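Amidohydrolase (Xanthomonas campestris pv. campestris, PDB 4DZH) probably deaminates adenosine-type nucleosides such as 5'-methylthioadenosine, as a zinc-binding amidohydrolase of the ATZ/TRZ family. Local coordinates at residues Ile18-Val24 and Ser65-Leu71; Leu33-Ala37 and Val48-Ala54; Glu115-Asp119 and Asn437-Trp441; Thr121-Ile125 and Val149-Phe155; Tyr140-Asp144 and Pro167-Ala171. All coordinates share one frame; numbering follows the deposited sequence.

Contact 1 of 5, residues Ile18-Val24 and Ser65-Leu71; sequences IEAGYVV and SRPDAAL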
# COMPACT_ATOMS: atom_id res chain seq x y z
N ILE A 18 -20.01 -6.64 -21.65
CA ILE A 18 -18.62 -6.73 -21.19
C ILE A 18 -18.38 -8.16 -20.80
O ILE A 18 -19.00 -8.64 -19.87
CB ILE A 18 -18.35 -5.82 -19.94
CG1 ILE A 18 -18.64 -4.37 -20.28
CG2 ILE A 18 -16.89 -5.95 -19.46
CD1 ILE A 18 -18.83 -3.47 -19.05
N GLU A 19 -17.49 -8.86 -21.52
CA GLU A 19 -17.15 -10.23 -21.13
C GLU A 19 -15.84 -10.24 -20.37
O GLU A 19 -14.87 -9.63 -20.81
CB GLU A 19 -17.01 -11.13 -22.36
CG GLU A 19 -18.25 -11.18 -23.27
CD GLU A 19 -17.92 -11.87 -24.59
OE1 GLU A 19 -16.70 -12.12 -24.86
OE2 GLU A 19 -18.88 -12.16 -25.35
N ALA A 20 -15.81 -10.98 -19.26
CA ALA A 20 -14.61 -11.00 -18.43
C ALA A 20 -14.24 -12.39 -17.90
O ALA A 20 -15.11 -13.26 -17.72
CB ALA A 20 -14.78 -10.04 -17.27
N GLY A 21 -12.97 -12.55 -17.53
CA GLY A 21 -12.56 -13.80 -16.92
C GLY A 21 -13.29 -14.11 -15.63
O GLY A 21 -13.56 -15.26 -15.31
N TYR A 22 -13.57 -13.06 -14.86
CA TYR A 22 -14.18 -13.21 -13.53
C TYR A 22 -15.12 -12.06 -13.34
O TYR A 22 -14.79 -10.91 -13.68
CB TYR A 22 -13.12 -13.19 -12.42
CG TYR A 22 -12.11 -14.27 -12.62
CD1 TYR A 22 -12.32 -15.54 -12.12
CD2 TYR A 22 -10.93 -14.01 -13.34
CE1 TYR A 22 -11.38 -16.55 -12.32
CE2 TYR A 22 -9.99 -15.02 -13.57
CZ TYR A 22 -10.22 -16.29 -13.04
OH TYR A 22 -9.30 -17.31 -13.24
N VAL A 23 -16.33 -12.36 -12.86
CA VAL A 23 -17.23 -11.30 -12.41
C VAL A 23 -17.43 -11.40 -10.90
O VAL A 23 -17.76 -12.47 -10.39
CB VAL A 23 -18.62 -11.35 -13.12
CG1 VAL A 23 -19.58 -10.33 -12.52
CG2 VAL A 23 -18.43 -11.13 -14.64
N VAL A 24 -17.20 -10.29 -10.19
CA VAL A 24 -17.35 -10.27 -8.75
C VAL A 24 -18.54 -9.39 -8.39
O VAL A 24 -18.43 -8.16 -8.35
CB VAL A 24 -16.07 -9.72 -8.07
CG1 VAL A 24 -16.26 -9.69 -6.57
CG2 VAL A 24 -14.83 -10.53 -8.53
N SER A 65 -14.28 -7.46 -24.48
CA SER A 65 -13.90 -8.75 -23.97
C SER A 65 -12.58 -8.62 -23.22
O SER A 65 -11.58 -8.17 -23.78
CB SER A 65 -13.74 -9.77 -25.09
OG SER A 65 -12.47 -9.62 -25.67
N ARG A 66 -12.60 -9.06 -21.96
CA ARG A 66 -11.42 -8.97 -21.10
C ARG A 66 -11.28 -10.31 -20.42
O ARG A 66 -11.63 -10.47 -19.26
CB ARG A 66 -11.63 -7.87 -20.06
CG ARG A 66 -11.72 -6.49 -20.64
CD ARG A 66 -10.41 -6.00 -21.26
NE ARG A 66 -10.55 -4.62 -21.74
CZ ARG A 66 -10.84 -4.26 -23.00
NH1 ARG A 66 -11.05 -5.18 -23.96
NH2 ARG A 66 -10.94 -2.98 -23.32
N PRO A 67 -10.84 -11.33 -21.17
CA PRO A 67 -10.86 -12.69 -20.61
C PRO A 67 -9.90 -12.92 -19.44
O PRO A 67 -10.06 -13.92 -18.73
CB PRO A 67 -10.48 -13.55 -21.81
CG PRO A 67 -9.72 -12.62 -22.69
CD PRO A 67 -10.33 -11.29 -22.55
N ASP A 68 -8.95 -12.00 -19.23
CA ASP A 68 -7.94 -12.15 -18.16
C ASP A 68 -8.29 -11.31 -16.94
O ASP A 68 -7.54 -11.30 -15.94
CB ASP A 68 -6.55 -11.75 -18.66
CG ASP A 68 -5.99 -12.71 -19.72
OD1 ASP A 68 -6.21 -13.94 -19.60
OD2 ASP A 68 -5.31 -12.22 -20.65
N ALA A 69 -9.43 -10.62 -17.00
CA ALA A 69 -9.70 -9.57 -16.01
C ALA A 69 -10.79 -10.01 -15.05
O ALA A 69 -11.64 -10.83 -15.43
CB ALA A 69 -10.15 -8.27 -16.70
N ALA A 70 -10.78 -9.42 -13.85
CA ALA A 70 -11.95 -9.45 -12.95
C ALA A 70 -12.77 -8.21 -13.24
O ALA A 70 -12.24 -7.11 -13.40
CB ALA A 70 -11.50 -9.42 -11.51
N LEU A 71 -14.09 -8.37 -13.31
CA LEU A 71 -15.01 -7.23 -13.42
C LEU A 71 -15.73 -7.09 -12.07
O LEU A 71 -16.28 -8.07 -11.56
CB LEU A 71 -16.01 -7.47 -14.57
CG LEU A 71 -17.02 -6.35 -14.88
CD1 LEU A 71 -16.41 -5.05 -15.36
CD2 LEU A 71 -17.99 -6.86 -15.96
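Leu-71 carries most of the side-chain contact. Its CD2 meets Ile-18 CG2 at 3.8 Å, the two side chains crossing at about a right angle. Its CG stands anti to the backbone N (chi1 -177°), which sends CD2 toward Ile-18. Its CB packs on the methyl of Ala-20, with Val-23 CG2 farther off. Backbone bonds join the two parallel strand pairs. Arg-66 N gives to Glu-19 O at 2.6 Å, and Gly-21 N to Arg-66 O at 3.0 Å. Past the corner, Tyr-22 N gives to Ala-69 O, Leu-71 N to Tyr-22 O, and Val-24 N to Leu-71 O at 2.8 Å. Between the pairs the register slips by two residues, a beta bulge, where a type I turn runs from Arg-66 to Ala-69. Gly-21 CA lies 3.1 Å from Pro-67 O, a spot too tight for a CB. At this corner both segments leave the small N-terminal sheet for the barrel sheet. In the second shell, Arg-66 NH1 bonds to Ser-65 O, while its NE pairs with Asp-412. Glu-19 pairs with Arg-55. Arg-66 O accepts from Gly-21 N and Ala-69 N on opposite faces of its plane, so two bonds fix the corner.

Contact 2 of 5, residues Leu33-Ala37 and Val48-Ala54; sequences LEDHA and VLPTADA
The imidazole of His-36 lies between Leu-33 and Pro-50. Leu-33 CB sits 3.4 Å above the centre of one face. On the opposite face Pro-50 N lies toward the rim, and Pro-50 CA stands almost on the ring normal, 3.8 Å from the centroid, as a CH-pi contact. The His-36 and Pro-50 side chains run side by side and point the same way. At the ring edge, ND1 gives a hydrogen bond of 2.9 Å to Glu-34 O. That acceptor is in the ring plane, which fixes the ring's rotation. These residues form the open end of the beta hairpin of strands 36-41 and 44-50. Ala-37 and Leu-49 are its hydrogen-bonded pair, with Ala-37 N to Leu-49 O at 2.8 Å and Leu-49 N to Ala-37 O at 3.1 Å. His-36 and Pro-50 are the next, non-hydrogen-bonded pair, and Pro-50 is the N-cap of helix 51-57. Thr-51 N, in the first turn of that helix, gives a nearly straight bond (175°) to Asp-35 O. The first torsion of Thr-51 (chi1 -67°) turns OG1 toward the backbone of His-36 and the methyl of Ala-37, so that Thr-51 OG1 touches Ala-37 CB at 3.5 Å. The methyl of Ala-37 also packs on Ala-54 CB at 4.0 Å.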
# COMPACT_ATOMS: atom_id res chain seq x y z
N LEU A 33 -17.92 -15.25 -10.04
CA LEU A 33 -18.49 -15.90 -11.21
C LEU A 33 -17.46 -16.00 -12.30
O LEU A 33 -17.10 -15.01 -12.93
CB LEU A 33 -19.68 -15.08 -11.73
CG LEU A 33 -20.69 -14.71 -10.66
CD1 LEU A 33 -21.72 -13.75 -11.25
CD2 LEU A 33 -21.33 -15.99 -10.13
N GLU A 34 -17.01 -17.21 -12.56
CA GLU A 34 -16.01 -17.41 -13.58
C GLU A 34 -16.61 -17.36 -14.99
O GLU A 34 -17.68 -17.92 -15.23
CB GLU A 34 -15.35 -18.75 -13.34
CG GLU A 34 -14.26 -19.10 -14.30
CD GLU A 34 -13.19 -19.95 -13.63
OE1 GLU A 34 -13.51 -20.58 -12.59
OE2 GLU A 34 -12.03 -19.97 -14.12
N ASP A 35 -15.94 -16.70 -15.93
CA ASP A 35 -16.36 -16.68 -17.34
C ASP A 35 -17.79 -16.19 -17.53
O ASP A 35 -18.64 -16.89 -18.09
CB ASP A 35 -16.19 -18.09 -17.97
CG ASP A 35 -16.23 -18.07 -19.50
OD1 ASP A 35 -16.03 -16.99 -20.11
OD2 ASP A 35 -16.44 -19.15 -20.11
N HIS A 36 -18.05 -14.97 -17.05
CA HIS A 36 -19.38 -14.37 -17.04
C HIS A 36 -19.33 -13.01 -17.75
O HIS A 36 -18.25 -12.43 -17.93
CB HIS A 36 -19.86 -14.16 -15.61
CG HIS A 36 -20.67 -15.28 -15.05
ND1 HIS A 36 -20.18 -16.56 -14.91
CD2 HIS A 36 -21.95 -15.32 -14.60
CE1 HIS A 36 -21.10 -17.33 -14.37
NE2 HIS A 36 -22.19 -16.61 -14.18
N ALA A 37 -20.50 -12.51 -18.13
CA ALA A 37 -20.62 -11.25 -18.85
C ALA A 37 -21.69 -10.38 -18.22
O ALA A 37 -22.57 -10.87 -17.49
CB ALA A 37 -20.96 -11.51 -20.33
N VAL A 48 -26.60 -10.31 -15.84
CA VAL A 48 -25.31 -10.87 -15.37
C VAL A 48 -25.40 -12.40 -15.50
O VAL A 48 -26.22 -13.03 -14.82
CB VAL A 48 -25.05 -10.56 -13.87
CG1 VAL A 48 -23.63 -10.98 -13.48
CG2 VAL A 48 -25.30 -9.09 -13.53
N LEU A 49 -24.57 -13.00 -16.33
CA LEU A 49 -24.82 -14.39 -16.69
C LEU A 49 -23.59 -15.00 -17.34
O LEU A 49 -22.68 -14.27 -17.75
CB LEU A 49 -26.04 -14.44 -17.63
CG LEU A 49 -25.92 -14.01 -19.10
CD1 LEU A 49 -27.21 -14.43 -19.83
CD2 LEU A 49 -25.71 -12.53 -19.29
N PRO A 50 -23.54 -16.34 -17.44
CA PRO A 50 -22.39 -16.96 -18.10
C PRO A 50 -22.19 -16.41 -19.52
O PRO A 50 -23.19 -16.15 -20.21
CB PRO A 50 -22.78 -18.45 -18.16
CG PRO A 50 -23.66 -18.63 -16.97
CD PRO A 50 -24.46 -17.34 -16.86
N THR A 51 -20.96 -16.20 -19.95
CA THR A 51 -20.69 -15.59 -21.24
C THR A 51 -21.26 -16.37 -22.44
O THR A 51 -21.72 -15.79 -23.42
CB THR A 51 -19.19 -15.32 -21.40
OG1 THR A 51 -18.82 -14.31 -20.44
CG2 THR A 51 -18.88 -14.83 -22.78
N ALA A 52 -21.25 -17.69 -22.34
CA ALA A 52 -21.84 -18.51 -23.38
C ALA A 52 -23.33 -18.24 -23.45
O ALA A 52 -23.89 -18.09 -24.54
CB ALA A 52 -21.57 -19.98 -23.12
N ASP A 53 -23.99 -18.18 -22.28
CA ASP A 53 -25.43 -17.87 -22.21
C ASP A 53 -25.72 -16.47 -22.74
O ASP A 53 -26.77 -16.20 -23.31
CB ASP A 53 -25.95 -17.97 -20.77
CG ASP A 53 -26.04 -19.41 -20.26
OD1 ASP A 53 -25.59 -20.34 -20.98
OD2 ASP A 53 -26.54 -19.61 -19.13
N ALA A 54 -24.79 -15.55 -22.50
CA ALA A 54 -24.99 -14.17 -22.93
C ALA A 54 -24.85 -13.97 -24.43
O ALA A 54 -25.53 -13.12 -25.01
CB ALA A 54 -24.00 -13.25 -22.20
O HOH W 1 -16.39 -14.56 -19.76

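Contact 3 of 5, residues Glu115-Asp119 and Asn437-Trp441; sequences EFVAD and NARQW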
# COMPACT_ATOMS: atom_id res chain seq x y z
N GLU A 115 -10.94 28.35 -8.96
CA GLU A 115 -9.97 27.75 -9.87
C GLU A 115 -9.22 26.61 -9.19
O GLU A 115 -9.05 25.54 -9.77
CB GLU A 115 -8.96 28.79 -10.38
CG GLU A 115 -9.58 29.87 -11.24
CD GLU A 115 -10.02 29.36 -12.59
OE1 GLU A 115 -9.25 28.61 -13.24
OE2 GLU A 115 -11.15 29.71 -13.01
N PHE A 116 -8.77 26.87 -7.97
CA PHE A 116 -8.02 25.87 -7.23
C PHE A 116 -8.89 24.62 -7.03
O PHE A 116 -8.45 23.48 -7.23
CB PHE A 116 -7.59 26.47 -5.89
CG PHE A 116 -6.94 25.46 -4.95
CD1 PHE A 116 -5.60 25.12 -5.09
CD2 PHE A 116 -7.69 24.87 -3.94
CE1 PHE A 116 -5.00 24.18 -4.23
CE2 PHE A 116 -7.09 23.94 -3.05
CZ PHE A 116 -5.76 23.60 -3.20
N VAL A 117 -10.13 24.85 -6.63
CA VAL A 117 -11.01 23.73 -6.38
C VAL A 117 -11.33 22.98 -7.67
O VAL A 117 -11.36 21.74 -7.70
CB VAL A 117 -12.24 24.20 -5.65
CG1 VAL A 117 -13.32 23.14 -5.62
CG2 VAL A 117 -11.86 24.63 -4.26
N ALA A 118 -11.56 23.70 -8.76
CA ALA A 118 -11.81 23.00 -10.00
C ALA A 118 -10.60 22.18 -10.49
O ALA A 118 -10.77 21.05 -10.94
CB ALA A 118 -12.29 23.97 -11.11
N ASP A 119 -9.40 22.76 -10.42
CA ASP A 119 -8.23 22.09 -10.95
C ASP A 119 -7.89 20.86 -10.06
O ASP A 119 -7.57 19.78 -10.60
CB ASP A 119 -7.03 23.04 -10.98
CG ASP A 119 -7.15 24.12 -12.08
OD1 ASP A 119 -8.07 24.02 -12.92
OD2 ASP A 119 -6.32 25.06 -12.05
N ASN A 437 -0.74 21.78 -15.40
CA ASN A 437 -1.49 22.57 -14.45
C ASN A 437 -0.98 22.36 -13.01
O ASN A 437 -0.93 23.29 -12.22
CB ASN A 437 -3.01 22.27 -14.56
CG ASN A 437 -3.82 22.96 -13.49
OD1 ASN A 437 -4.08 22.38 -12.43
ND2 ASN A 437 -4.23 24.21 -13.73
N ALA A 438 -0.64 21.11 -12.67
CA ALA A 438 -0.19 20.77 -11.31
C ALA A 438 1.17 21.44 -10.94
O ALA A 438 1.38 21.91 -9.82
CB ALA A 438 -0.09 19.26 -11.16
N ARG A 439 2.02 21.55 -11.93
CA ARG A 439 3.28 22.27 -11.77
C ARG A 439 3.10 23.78 -11.54
O ARG A 439 3.85 24.38 -10.74
CB ARG A 439 4.15 22.02 -12.97
CG ARG A 439 4.23 20.56 -13.25
CD ARG A 439 5.22 20.23 -14.33
NE ARG A 439 5.86 18.94 -14.05
CZ ARG A 439 6.21 18.07 -15.00
NH1 ARG A 439 5.95 18.32 -16.27
NH2 ARG A 439 6.81 16.93 -14.67
N GLN A 440 2.10 24.39 -12.20
CA GLN A 440 1.78 25.78 -11.89
C GLN A 440 1.43 25.94 -10.45
O GLN A 440 1.94 26.82 -9.76
CB GLN A 440 0.57 26.29 -12.71
CG GLN A 440 0.13 27.70 -12.21
CD GLN A 440 -1.20 28.14 -12.75
OE1 GLN A 440 -2.27 27.73 -12.27
NE2 GLN A 440 -1.16 28.99 -13.77
N TRP A 441 0.51 25.10 -9.97
CA TRP A 441 0.07 25.19 -8.59
C TRP A 441 1.22 24.95 -7.61
O TRP A 441 1.26 25.55 -6.52
CB TRP A 441 -1.07 24.21 -8.35
CG TRP A 441 -2.37 24.78 -8.85
CD1 TRP A 441 -3.10 24.38 -9.94
CD2 TRP A 441 -3.03 25.91 -8.30
NE1 TRP A 441 -4.23 25.19 -10.06
CE2 TRP A 441 -4.20 26.12 -9.06
CE3 TRP A 441 -2.76 26.75 -7.21
CZ2 TRP A 441 -5.09 27.15 -8.77
CZ3 TRP A 441 -3.64 27.76 -6.92
CH2 TRP A 441 -4.79 27.96 -7.70
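Trp-441 reaches from helix 431-447 to helix 114-130 and meets Phe-116 and Asp-119 there. The tight part is aromatic. The edge of Phe-116 points at the face of the six-membered ring of Trp-441 in a T-shaped pair, with centroids 5.2 Å apart and planes at 78°. Phe-116 CB touches Trp-441 CH2 at 3.7 Å, and Phe-116 CA lies 3.5 Å from Trp-441 CZ2. Pro-83, Leu-86 and Val-111 close round this buried side. The polar part is at the ring edge. Trp-441 NE1 gives a straight bond (176°) of 2.9 Å to Asp-119 OD2, in the indole plane and on the anti lone pair of the oxygen. Asn-437 ND2 reaches the same oxygen at 2.8 Å from above the carboxylate plane. The amide and carboxylate planes are nearly perpendicular, at 85°. Two donors thus grip one oxygen, and they would be expected to favour the charged carboxylate. Asn-437 swings its CG away from the backbone N, toward the aspartate. The outer side is looser. Glu-115, exposed, comes near the indole only by its backbone carbonyl carbon, and Gln-440 OE1 lies over the other indole face. The short helix axes lie 11.6 Å apart, so side chains make the contact, the indole reaching farthest. This is helix packing on the outside of the TIM barrel, with the C-terminal helix laid across helix 114-130.

Contact 4 of 5, residues Thr121-Ile125 and Val149-Phe155; sequences TTLAI and VYKQHGF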
# COMPACT_ATOMS: atom_id res chain seq x y z
N THR A 121 -9.90 19.13 -8.08
CA THR A 121 -10.92 18.11 -8.26
C THR A 121 -10.72 17.35 -9.55
O THR A 121 -10.86 16.11 -9.61
CB THR A 121 -12.32 18.76 -8.23
OG1 THR A 121 -12.49 19.42 -6.95
CG2 THR A 121 -13.38 17.71 -8.37
N THR A 122 -10.39 18.09 -10.62
CA THR A 122 -10.17 17.48 -11.90
C THR A 122 -8.96 16.54 -11.89
O THR A 122 -9.02 15.41 -12.41
CB THR A 122 -9.99 18.57 -12.98
OG1 THR A 122 -11.15 19.38 -13.01
CG2 THR A 122 -9.76 17.93 -14.33
N LEU A 123 -7.85 16.99 -11.28
CA LEU A 123 -6.71 16.13 -11.04
C LEU A 123 -7.11 14.83 -10.28
O LEU A 123 -6.75 13.73 -10.69
CB LEU A 123 -5.65 16.91 -10.25
CG LEU A 123 -4.35 16.15 -9.97
CD1 LEU A 123 -3.77 15.56 -11.27
CD2 LEU A 123 -3.41 17.07 -9.29
N ALA A 124 -7.92 14.99 -9.24
CA ALA A 124 -8.38 13.84 -8.48
C ALA A 124 -9.22 12.87 -9.31
O ALA A 124 -9.05 11.63 -9.21
CB ALA A 124 -9.17 14.29 -7.25
N ILE A 125 -10.08 13.42 -10.18
CA ILE A 125 -10.92 12.57 -11.01
C ILE A 125 -10.04 11.67 -11.91
O ILE A 125 -10.25 10.46 -12.01
CB ILE A 125 -11.88 13.42 -11.85
CG1 ILE A 125 -12.96 14.04 -10.96
CG2 ILE A 125 -12.46 12.57 -13.01
CD1 ILE A 125 -13.78 15.11 -11.69
N VAL A 149 -17.96 20.18 -11.74
CA VAL A 149 -16.80 19.46 -12.26
C VAL A 149 -17.04 17.96 -12.33
O VAL A 149 -16.82 17.36 -13.36
CB VAL A 149 -15.51 19.74 -11.48
CG1 VAL A 149 -14.39 18.83 -11.93
CG2 VAL A 149 -15.13 21.19 -11.65
N TYR A 150 -17.54 17.37 -11.24
CA TYR A 150 -17.88 15.95 -11.28
C TYR A 150 -18.92 15.64 -12.40
O TYR A 150 -18.74 14.68 -13.14
CB TYR A 150 -18.39 15.47 -9.92
CG TYR A 150 -17.28 15.34 -8.88
CD1 TYR A 150 -16.17 14.54 -9.08
CD2 TYR A 150 -17.39 16.00 -7.66
CE1 TYR A 150 -15.18 14.41 -8.12
CE2 TYR A 150 -16.40 15.85 -6.69
CZ TYR A 150 -15.32 15.07 -6.93
OH TYR A 150 -14.30 14.90 -6.00
N LYS A 151 -19.97 16.47 -12.49
CA LYS A 151 -21.06 16.26 -13.45
C LYS A 151 -20.46 16.33 -14.85
O LYS A 151 -20.71 15.47 -15.68
CB LYS A 151 -22.13 17.31 -13.28
CG LYS A 151 -23.29 17.13 -14.27
CD LYS A 151 -23.95 15.77 -14.07
CE LYS A 151 -25.18 15.59 -15.03
NZ LYS A 151 -26.14 14.57 -14.55
N GLN A 152 -19.63 17.34 -15.11
CA GLN A 152 -19.04 17.50 -16.47
C GLN A 152 -18.21 16.26 -16.88
O GLN A 152 -18.18 15.85 -18.07
CB GLN A 152 -18.17 18.77 -16.48
CG GLN A 152 -17.38 19.04 -17.77
CD GLN A 152 -16.13 19.90 -17.50
OE1 GLN A 152 -16.08 20.66 -16.53
NE2 GLN A 152 -15.10 19.75 -18.37
N HIS A 153 -17.55 15.62 -15.92
CA HIS A 153 -16.74 14.47 -16.22
C HIS A 153 -17.50 13.15 -16.14
O HIS A 153 -16.89 12.06 -16.29
CB HIS A 153 -15.51 14.40 -15.27
CG HIS A 153 -14.47 15.41 -15.59
ND1 HIS A 153 -14.52 16.70 -15.13
CD2 HIS A 153 -13.38 15.34 -16.40
CE1 HIS A 153 -13.49 17.38 -15.61
NE2 HIS A 153 -12.79 16.58 -16.39
N GLY A 154 -18.79 13.23 -15.86
CA GLY A 154 -19.56 12.03 -15.66
C GLY A 154 -19.18 11.16 -14.48
O GLY A 154 -19.27 9.94 -14.55
N PHE A 155 -18.77 11.78 -13.37
CA PHE A 155 -18.22 11.06 -12.25
C PHE A 155 -19.20 11.17 -11.08
O PHE A 155 -19.74 12.24 -10.86
CB PHE A 155 -16.83 11.66 -11.89
CG PHE A 155 -16.06 10.84 -10.89
CD1 PHE A 155 -16.32 10.91 -9.52
CD2 PHE A 155 -15.07 9.98 -11.33
CE1 PHE A 155 -15.61 10.12 -8.61
CE2 PHE A 155 -14.35 9.15 -10.43
CZ PHE A 155 -14.61 9.24 -9.06
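Helix 114-130 packs against the last turn of helix 143-152, with CA atoms 6.9 Å apart at Thr-122 and Val-149, and no hydrogen bond joins the two segments. Both helices belong to the outer layer of the TIM barrel, flanking strand 133-139 in sequence. Helix 143-152 ends in a Schellman motif in which Gly-154 has positive phi. Ile-125 is the central side chain of the contact. Its CD1 meets Tyr-150 CD1 at 3.6 Å and Val-149 CG1 at 3.8 Å, and also rests near the His-153 ring. Its other branch, CG2, meets Phe-155 CD2 at 4.0 Å, the two side chains sliding past each other in opposite directions. CG1 of Ile-125 lies beside the backbone N (chi1 -71°), which sends CD1 in among these neighbours. Thr-121 CG2 sits over one face of the Tyr-150 ring, 3.9 Å from its centroid, as a CH-pi contact. The hydroxyls of Thr-121 and Thr-122 turn back to Val-117 O and Ala-118 O of their own helix. Thr-121 therefore packs by its methyl, while Thr-122 OG1 also lies against Val-149 CG1. The Tyr-150 hydroxyl bonds to Glu-138 of strand 133-139 and to Asn-82. The Thr-122 and His-153 side chains cross at about a right angle, CG2 nearest NE2. His-153 ND1 gives a bond of 3.0 Å to Val-149 O, which also accepts from His-153 N on the opposite face of its carbonyl plane.

Contact 5 of 5, residues Tyr140-Asp144 and Pro167-Ala171; sequences YFFAD and PTAWA
One face of the Trp-170 indole lies against the backbone of Phe-142 and Ala-143, with Phe-142 N 3.3 Å above the ring plane, toward the rim. The contact joins two loops that follow neighbouring parallel strands of the TIM barrel, 133-139 and 156-163. Phe-142 CA is over the same indole face, 3.7 Å from the centroid of the six-membered ring, as a CH-pi contact. At the indole edge, in plane, stands Phe-142 CE2. The phenyl ring of Phe-142 has Trp-170 CE3 over one of its faces. The phenyl and the six-membered ring of the indole are oblique, with planes at 58° and centroids 5.1 Å apart. Trp-170 CG is anti to the backbone N (chi1 179°), and this carries the indole across to the start of helix 143-152, where Phe-142 is the N-cap. Arg-180 of helix 174-188 makes a cation-pi contact with the indole and bonds to Trp-170 O. The Phe-142 ring also reaches Ala-169, its CZ lying 4.2 Å from Ala-169 CB. Phe-141 packs beside the tryptophan, with CD1 3.7 Å from Trp-170 CB, and its CE1 lies near Thr-168 OG1 and CG2. The Phe-141 side chain is about 8 Å from that of the zinc ligand His-81, near the metal site but not part of it. Thr-168 OG1 bonds to Tyr-177. Asp-144 OD1 comes within 3.2 Å of Trp-170 CZ3, obliquely to the indole plane.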
# COMPACT_ATOMS: atom_id res chain seq x y z
N TYR A 140 -15.55 19.59 0.74
CA TYR A 140 -14.66 20.73 0.52
C TYR A 140 -15.44 22.04 0.24
O TYR A 140 -16.66 22.02 -0.07
CB TYR A 140 -13.65 20.51 -0.60
CG TYR A 140 -12.30 21.21 -0.34
CD1 TYR A 140 -11.43 20.75 0.67
CD2 TYR A 140 -11.92 22.34 -1.09
CE1 TYR A 140 -10.24 21.37 0.90
CE2 TYR A 140 -10.72 22.97 -0.84
CZ TYR A 140 -9.89 22.49 0.14
OH TYR A 140 -8.67 23.11 0.39
N PHE A 141 -14.71 23.16 0.40
CA PHE A 141 -15.22 24.48 0.06
C PHE A 141 -15.50 24.52 -1.42
O PHE A 141 -14.93 23.75 -2.18
CB PHE A 141 -14.18 25.53 0.46
CG PHE A 141 -13.82 25.50 1.93
CD1 PHE A 141 -14.66 26.09 2.87
CD2 PHE A 141 -12.65 24.90 2.35
CE1 PHE A 141 -14.35 26.07 4.22
CE2 PHE A 141 -12.32 24.87 3.71
CZ PHE A 141 -13.19 25.46 4.63
N PHE A 142 -16.36 25.45 -1.83
CA PHE A 142 -16.70 25.57 -3.25
C PHE A 142 -17.30 24.28 -3.81
O PHE A 142 -16.98 23.87 -4.93
CB PHE A 142 -15.53 26.12 -4.10
CG PHE A 142 -15.14 27.52 -3.71
CD1 PHE A 142 -14.25 27.74 -2.65
CD2 PHE A 142 -15.71 28.61 -4.35
CE1 PHE A 142 -13.93 29.03 -2.27
CE2 PHE A 142 -15.38 29.89 -3.97
CZ PHE A 142 -14.49 30.11 -2.93
N ALA A 143 -18.21 23.71 -3.02
CA ALA A 143 -18.95 22.52 -3.43
C ALA A 143 -19.71 22.75 -4.72
O ALA A 143 -19.90 21.79 -5.47
CB ALA A 143 -19.92 22.09 -2.31
N ASP A 144 -20.11 24.00 -4.99
CA ASP A 144 -20.83 24.30 -6.24
C ASP A 144 -19.96 23.98 -7.45
O ASP A 144 -20.39 23.34 -8.42
CB ASP A 144 -21.34 25.75 -6.28
CG ASP A 144 -20.23 26.81 -6.11
OD1 ASP A 144 -19.13 26.51 -5.60
OD2 ASP A 144 -20.48 27.98 -6.51
N PRO A 167 -15.16 32.17 9.28
CA PRO A 167 -15.27 32.69 7.91
C PRO A 167 -14.14 32.22 7.03
O PRO A 167 -13.00 32.00 7.49
CB PRO A 167 -15.20 34.22 8.11
CG PRO A 167 -14.44 34.37 9.38
CD PRO A 167 -14.87 33.24 10.26
N THR A 168 -14.47 32.00 5.77
CA THR A 168 -13.52 31.57 4.75
C THR A 168 -13.95 32.25 3.46
O THR A 168 -14.98 32.95 3.43
CB THR A 168 -13.57 30.06 4.51
OG1 THR A 168 -14.90 29.69 4.12
CG2 THR A 168 -13.18 29.30 5.77
N ALA A 169 -13.20 32.01 2.39
CA ALA A 169 -13.53 32.56 1.09
C ALA A 169 -14.88 32.05 0.60
O ALA A 169 -15.60 32.73 -0.15
CB ALA A 169 -12.44 32.18 0.10
N TRP A 170 -15.23 30.83 1.02
CA TRP A 170 -16.52 30.24 0.67
C TRP A 170 -17.73 30.97 1.26
O TRP A 170 -18.75 31.22 0.59
CB TRP A 170 -16.50 28.77 1.09
CG TRP A 170 -17.76 28.01 0.83
CD1 TRP A 170 -18.49 27.33 1.77
CD2 TRP A 170 -18.44 27.81 -0.42
NE1 TRP A 170 -19.58 26.73 1.18
CE2 TRP A 170 -19.58 27.01 -0.16
CE3 TRP A 170 -18.23 28.27 -1.73
CZ2 TRP A 170 -20.47 26.62 -1.16
CZ3 TRP A 170 -19.12 27.87 -2.73
CH2 TRP A 170 -20.23 27.06 -2.43
N ALA A 171 -17.64 31.35 2.53
CA ALA A 171 -18.76 31.96 3.22
C ALA A 171 -18.23 32.64 4.49
O ALA A 171 -17.37 32.11 5.19
CB ALA A 171 -19.78 30.92 3.61

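How the contacts relate
Contact 2 lies at the N-terminal sheet, and contact 1 joins that sheet to the barrel. Contacts 3, 4 and 5 are among the helices and loops of the barrel. Contact 2 is nested within the chain loop closed by contact 1. They touch through backbone, Val-23 N to Leu-33 O and Gly-21 O to Asp-35 N. Contacts 3 and 4 share helix 114-130, and contacts 4 and 5 share helix 143-152. Val-117 packs on the loop of contact 5. Contact 4 is the buried one and is apolar across its segments; the others are partly buried. Backbone hydrogen bonds dominate contacts 1 and 2. Contact 3 adds a shared carboxylate oxygen, while contact 5 relies on aromatic packing.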